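Local structure of phenazine-1-carboxylate N-methyltransferase (Pseudomonas aeruginosa, 2IP2) at residues N154-E159 / V320-E325; E272-A277 / R327-A332. The protein transfers a methyl group from S-adenosyl-L-methionine to phenazine-1-carboxylate, giving 5-methylphenazine-1-carboxylate on the way to the virulence-associated pigment pyocyanin. One frame throughout, in Å; residues are numbered along the deposited sequence. Where two conformers were deposited one is given.

Contact 1: residues N154-E159 / V320-E325; sequences NLAFHE and VDLPME
In the Rossmann-like catalytic domain of this class I methyltransferase, the last two strands form an antiparallel hairpin, and the contact sets the start of its turn against helix 154-163. Apolar groups hold the two segments together, with Pro323 pressed into the helix surface. Its ring atom CG comes within 3.8 Å of Leu155 O, while CD sits 3.9 Å from Ala156 CA. A proline suits this place because its ring is compact and its nitrogen brings no N-H to be satisfied. The methyl group of Ala156 is small enough to let the chains close to 5.1 Å between Ala156 CA and Pro323 CA; it meets the base of the Leu322 side chain, CB to CB, at 4.2 Å. Glu159 contributes its aliphatic part. Its chain bends at chi2 (-58°) and crosses the proline ring at about a right angle, and Glu159 CB touches Leu322 CD2 at 4.1 Å, while the carboxylate forms a salt bridge with Arg162. Past the proline the backbone turns back with positive phi at Met324 and Glu325. Ala9 and Ile13 of the second subunit pack on Leu155 and Met324 respectively, so this end of the contact reaches the dimer interface. Here the flexible thioether of Met324 lies beside the leucine branch, with SD 4.5 Å from Leu155 CD2.

Contact 2: residues E272-A277 / R327-A332; sequences ERTISA and RMIVAA
Arg327, Thr274 and Glu272 carry this contact, made where strand 267-272 gives way to a loop while strand 326-333 is just beginning. Glu272 and Arg327 form an antiparallel hydrogen-bonded pair. The bond from Glu272 N to Arg327 O is 3.0 Å long, fairly straight at 157°, and lies in the carbonyl plane. Its counterpart, from Arg327 N to Glu272 O, is 2.8 Å, but the donor stands 44° out of the carbonyl plane, so it misses the lone-pair direction. Both side chains start on the same face of the sheet, yet the glutamate end leads away, where OE2 accepts a weak hydrogen bond from Gly244 N. The long arginine chain instead bends at chi2 and chi3 and runs out along the departing loop, crossing Thr274 at about a right angle. Thr274 OG1 takes the crowded position between backbone N and carbonyl carbon (chi1 64°), which brings it 3.1 Å from Arg327 CD, at the guanidinium edge and in its plane; this hydroxyl is hydrogen-bonded to Thr302 OG1. The other branch of the threonine, CG2, faces Ile329 CD1 at 4.5 Å, so one residue serves a polar and an apolar neighbour. Beyond it, Arg327 NH2, whose main partner is Asp321 OD1 in a salt bridge, also gives a weak bond to a water 3.1 Å from Ser276 OG. Strand 326-333 runs between strands 267-272 and 314-322, with Val305 and Leu309 of helix 302-311 packing on Ile329, while Met328 points away from the loop and touches Val269, Val320 and Leu322.

How the contacts relate
Contact 1 uses the end of strand 314-322 and contact 2 the start of its neighbour 326-333 in the same sheet; the centres are 12 Å apart, and the hairpin of these two strands joins them. A salt bridge between Asp321 OD1 and Arg327 NH2, 2.8 Å long, ties the outer strand to the arginine that dominates contact 2. Beside it, Val320 O and Met328 N make a probable hydrogen bond of 2.8 Å. The turn is held too, since Arg273 NE donates to Met324 O. Both contacts border Arg241, a predicted S-adenosyl-L-methionine-binding residue: its side chain is about 6 Å from that of Ala156 and about 4 Å from that of Glu272.

Contact 1: residues N154-E159 / V320-E325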
loop_
_atom_site.group_PDB
_atom_site.type_symbol
_atom_site.label_atom_id
_atom_site.label_comp_id
_atom_site.label_asym_id
_atom_site.label_seq_id
_atom_site.Cartn_x
_atom_site.Cartn_y
_atom_site.Cartn_z
ATOM N N ASN A 154 -11.041 -4.831 -19.119
ATOM C CA ASN A 154 -12.067 -4.570 -20.130
ATOM C C ASN A 154 -12.352 -3.075 -20.255
ATOM O O ASN A 154 -12.899 -2.623 -21.266
ATOM C CB ASN A 154 -13.361 -5.360 -19.834
ATOM C CG ASN A 154 -13.213 -6.867 -20.147
ATOM O OD1 ASN A 154 -12.152 -7.326 -20.594
ATOM N ND2 ASN A 154 -14.271 -7.631 -19.897
ATOM N N LEU A 155 -11.939 -2.312 -19.232
ATOM C CA LEU A 155 -11.977 -0.849 -19.303
ATOM C C LEU A 155 -11.240 -0.359 -20.556
ATOM O O LEU A 155 -11.727 0.528 -21.267
ATOM C CB LEU A 155 -11.386 -0.201 -18.037
ATOM C CG LEU A 155 -12.339 0.286 -16.939
ATOM C CD1 LEU A 155 -12.975 -0.857 -16.151
ATOM C CD2 LEU A 155 -11.647 1.257 -15.984
ATOM N N ALA A 156 -10.075 -0.931 -20.823
ATOM C CA ALA A 156 -9.272 -0.487 -21.955
ATOM C C ALA A 156 -9.912 -1.005 -23.244
ATOM O O ALA A 156 -10.053 -0.248 -24.220
ATOM C CB ALA A 156 -7.846 -0.966 -21.832
ATOM N N PHE A 157 -10.311 -2.279 -23.231
ATOM C CA PHE A 157 -10.899 -2.922 -24.419
ATOM C C PHE A 157 -12.147 -2.194 -24.910
ATOM O O PHE A 157 -12.380 -2.180 -26.100
ATOM C CB PHE A 157 -11.273 -4.390 -24.156
ATOM C CG PHE A 157 -10.077 -5.337 -24.027
ATOM C CD1 PHE A 157 -8.776 -4.944 -24.371
ATOM C CD2 PHE A 157 -10.277 -6.636 -23.544
ATOM C CE1 PHE A 157 -7.682 -5.856 -24.242
ATOM C CE2 PHE A 157 -9.206 -7.537 -23.418
ATOM C CZ PHE A 157 -7.904 -7.140 -23.761
ATOM N N HIS A 158 -12.967 -1.651 -24.000
ATOM C CA HIS A 158 -14.201 -0.991 -24.399
ATOM C C HIS A 158 -13.922 0.323 -25.101
ATOM O O HIS A 158 -14.760 0.787 -25.899
ATOM C CB HIS A 158 -15.162 -0.770 -23.216
ATOM C CG HIS A 158 -15.763 -2.038 -22.681
ATOM N ND1 HIS A 158 -16.351 -2.987 -23.489
ATOM C CD2 HIS A 158 -15.873 -2.507 -21.416
ATOM C CE1 HIS A 158 -16.798 -3.986 -22.751
ATOM N NE2 HIS A 158 -16.508 -3.727 -21.488
ATOM N N GLU A 159 -12.767 0.930 -24.804
ATOM C CA GLU A 159 -12.320 2.137 -25.543
ATOM C C GLU A 159 -11.910 1.842 -26.961
ATOM O O GLU A 159 -12.029 2.715 -27.807
ATOM C CB GLU A 159 -11.147 2.859 -24.887
ATOM C CG GLU A 159 -11.558 3.916 -23.849
ATOM C CD GLU A 159 -12.470 4.998 -24.409
ATOM O OE1 GLU A 159 -12.042 5.861 -25.242
ATOM O OE2 GLU A 159 -13.646 4.969 -24.004
ATOM N N VAL A 320 -2.112 5.943 -28.669
ATOM C CA VAL A 320 -3.165 6.441 -27.767
ATOM C C VAL A 320 -2.970 5.850 -26.364
ATOM O O VAL A 320 -2.730 4.641 -26.237
ATOM C CB VAL A 320 -4.588 6.067 -28.319
ATOM C CG1 VAL A 320 -5.744 6.489 -27.346
ATOM C CG2 VAL A 320 -4.823 6.641 -29.691
ATOM N N ASP A 321 -3.072 6.682 -25.322
ATOM C CA ASP A 321 -3.070 6.206 -23.944
ATOM C C ASP A 321 -4.439 5.736 -23.550
ATOM O O ASP A 321 -5.400 6.534 -23.525
ATOM C CB ASP A 321 -2.619 7.313 -22.986
ATOM C CG ASP A 321 -1.145 7.665 -23.151
ATOM O OD1 ASP A 321 -0.440 6.907 -23.831
ATOM O OD2 ASP A 321 -0.693 8.681 -22.586
ATOM N N LEU A 322 -4.536 4.447 -23.239
ATOM C CA LEU A 322 -5.805 3.836 -22.792
ATOM C C LEU A 322 -5.860 3.717 -21.256
ATOM O O LEU A 322 -4.855 3.933 -20.578
ATOM C CB LEU A 322 -6.011 2.448 -23.455
ATOM C CG LEU A 322 -5.950 2.206 -24.971
ATOM C CD1 LEU A 322 -5.936 0.666 -25.205
ATOM C CD2 LEU A 322 -7.149 2.841 -25.696
ATOM N N PRO A 323 -7.041 3.376 -20.689
ATOM C CA PRO A 323 -7.084 3.170 -19.233
ATOM C C PRO A 323 -6.112 2.122 -18.702
ATOM O O PRO A 323 -5.691 1.210 -19.439
ATOM C CB PRO A 323 -8.548 2.720 -18.967
ATOM C CG PRO A 323 -9.329 3.238 -20.114
ATOM C CD PRO A 323 -8.372 3.224 -21.316
ATOM N N MET A 324 -5.786 2.272 -17.408
ATOM C CA MET A 324 -4.956 1.357 -16.647
ATOM C C MET A 324 -3.603 1.153 -17.287
ATOM O O MET A 324 -3.168 0.010 -17.504
ATOM C CB MET A 324 -5.674 0.033 -16.450
ATOM C CG MET A 324 -7.163 0.256 -16.238
ATOM S SD MET A 324 -7.846 -0.946 -15.120
ATOM C CE MET A 324 -6.337 -1.489 -14.252
ATOM N N GLU A 325 -2.961 2.282 -17.614
ATOM C CA GLU A 325 -1.596 2.305 -18.104
ATOM C C GLU A 325 -1.367 1.432 -19.358
ATOM O O GLU A 325 -0.269 0.924 -19.562
ATOM C CB GLU A 325 -0.577 1.971 -16.975
ATOM C CG GLU A 325 -0.521 2.976 -15.800
ATOM C CD GLU A 325 -0.077 4.387 -16.204
ATOM O OE1 GLU A 325 0.726 4.512 -17.151
ATOM O OE2 GLU A 325 -0.522 5.362 -15.565
#

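Contact 2: residues E272-A277 / R327-A332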
loop_
_atom_site.group_PDB
_atom_site.type_symbol
_atom_site.label_atom_id
_atom_site.label_comp_id
_atom_site.label_asym_id
_atom_site.label_seq_id
_atom_site.Cartn_x
_atom_site.Cartn_y
_atom_site.Cartn_z
ATOM N N GLU A 272 -0.822 -2.855 -25.459
ATOM C CA GLU A 272 0.137 -3.376 -24.492
ATOM C C GLU A 272 0.544 -2.297 -23.513
ATOM O O GLU A 272 0.501 -1.114 -23.849
ATOM C CB GLU A 272 1.380 -3.979 -25.168
ATOM C CG GLU A 272 1.864 -5.260 -24.392
ATOM C CD GLU A 272 2.385 -6.387 -25.262
ATOM O OE1 GLU A 272 3.092 -6.121 -26.255
ATOM O OE2 GLU A 272 2.118 -7.573 -24.931
ATOM N N ARG A 273 0.886 -2.659 -22.287
ATOM C CA ARG A 273 1.479 -1.590 -21.444
ATOM C C ARG A 273 2.918 -1.361 -21.887
ATOM O O ARG A 273 3.676 -2.290 -21.970
ATOM C CB ARG A 273 1.548 -1.960 -19.978
ATOM C CG ARG A 273 0.250 -2.187 -19.322
ATOM C CD ARG A 273 0.488 -2.004 -17.755
ATOM N NE ARG A 273 -0.843 -2.013 -17.196
ATOM C CZ ARG A 273 -1.364 -3.080 -16.647
ATOM N NH1 ARG A 273 -0.596 -4.160 -16.490
ATOM N NH2 ARG A 273 -2.598 -3.030 -16.195
ATOM N N THR A 274 3.294 -0.130 -22.177
ATOM C CA THR A 274 4.712 0.115 -22.460
ATOM C C THR A 274 5.219 1.193 -21.491
ATOM O O THR A 274 4.430 1.994 -21.025
ATOM C CB THR A 274 4.954 0.613 -23.910
ATOM O OG1 THR A 274 4.313 1.888 -24.076
ATOM C CG2 THR A 274 4.404 -0.354 -24.930
ATOM N N ILE A 275 6.532 1.231 -21.246
ATOM C CA ILE A 275 7.158 2.188 -20.365
ATOM C C ILE A 275 7.757 3.321 -21.232
ATOM O O ILE A 275 8.527 3.055 -22.151
ATOM C CB ILE A 275 8.283 1.488 -19.514
ATOM C CG1 ILE A 275 7.825 0.187 -18.853
ATOM C CG2 ILE A 275 8.883 2.421 -18.520
ATOM C CD1 ILE A 275 6.715 0.336 -17.803
ATOM N N SER A 276 7.342 4.566 -20.994
ATOM C CA SER A 276 8.022 5.727 -21.557
ATOM C C SER A 276 9.463 5.727 -21.018
ATOM O O SER A 276 9.681 5.910 -19.820
ATOM C CB SER A 276 7.265 6.998 -21.194
ATOM O OG SER A 276 5.898 6.910 -21.594
ATOM N N ALA A 277 10.429 5.480 -21.901
ATOM C CA ALA A 277 11.864 5.436 -21.547
ATOM C C ALA A 277 12.425 6.704 -20.870
ATOM O O ALA A 277 13.299 6.597 -20.029
ATOM C CB ALA A 277 12.698 5.078 -22.764
ATOM N N ARG A 327 -1.377 0.925 -23.690
ATOM C CA ARG A 327 -1.146 1.781 -24.857
ATOM C C ARG A 327 -1.813 1.138 -26.028
ATOM O O ARG A 327 -1.847 -0.098 -26.114
ATOM C CB ARG A 327 0.319 1.836 -25.181
ATOM C CG ARG A 327 0.788 3.209 -25.483
ATOM C CD ARG A 327 1.763 3.590 -24.379
ATOM N NE ARG A 327 1.554 4.944 -23.897
ATOM C CZ ARG A 327 2.327 5.534 -22.986
ATOM N NH1 ARG A 327 3.375 4.905 -22.456
ATOM N NH2 ARG A 327 2.052 6.760 -22.616
ATOM N N MET A 328 -2.273 1.960 -26.969
ATOM C CA MET A 328 -2.774 1.407 -28.237
ATOM C C MET A 328 -1.866 2.007 -29.295
ATOM O O MET A 328 -1.799 3.224 -29.404
ATOM C CB MET A 328 -4.222 1.809 -28.509
ATOM C CG MET A 328 -4.740 1.272 -29.907
ATOM S SD MET A 328 -6.459 1.737 -30.246
ATOM C CE MET A 328 -6.224 3.458 -30.711
ATOM N N ILE A 329 -1.160 1.162 -30.024
ATOM C CA ILE A 329 -0.253 1.634 -31.105
ATOM C C ILE A 329 -0.835 1.130 -32.445
ATOM O O ILE A 329 -0.872 -0.084 -32.681
ATOM C CB ILE A 329 1.173 1.132 -30.874
ATOM C CG1 ILE A 329 1.751 1.707 -29.545
ATOM C CG2 ILE A 329 2.102 1.505 -32.043
ATOM C CD1 ILE A 329 2.972 0.910 -29.004
ATOM N N VAL A 330 -1.277 2.072 -33.302
ATOM C CA VAL A 330 -1.802 1.719 -34.626
ATOM C C VAL A 330 -0.694 1.908 -35.692
ATOM O O VAL A 330 -0.037 2.968 -35.741
ATOM C CB VAL A 330 -3.092 2.491 -34.973
ATOM C CG1 VAL A 330 -3.681 1.959 -36.306
ATOM C CG2 VAL A 330 -4.136 2.326 -33.856
ATOM N N ALA A 331 -0.452 0.883 -36.506
ATOM C CA ALA A 331 0.574 1.010 -37.540
ATOM C C ALA A 331 -0.011 0.525 -38.876
ATOM O O ALA A 331 -0.885 -0.353 -38.901
ATOM C CB ALA A 331 1.828 0.234 -37.166
ATOM N N ALA A 332 0.429 1.151 -39.968
ATOM C CA ALA A 332 0.098 0.665 -41.336
ATOM C C ALA A 332 1.341 0.140 -42.029
ATOM O O ALA A 332 2.478 0.314 -41.560
ATOM C CB ALA A 332 -0.565 1.750 -42.166
HETATM O O HOH W 1 3.602 6.545 -19.558
#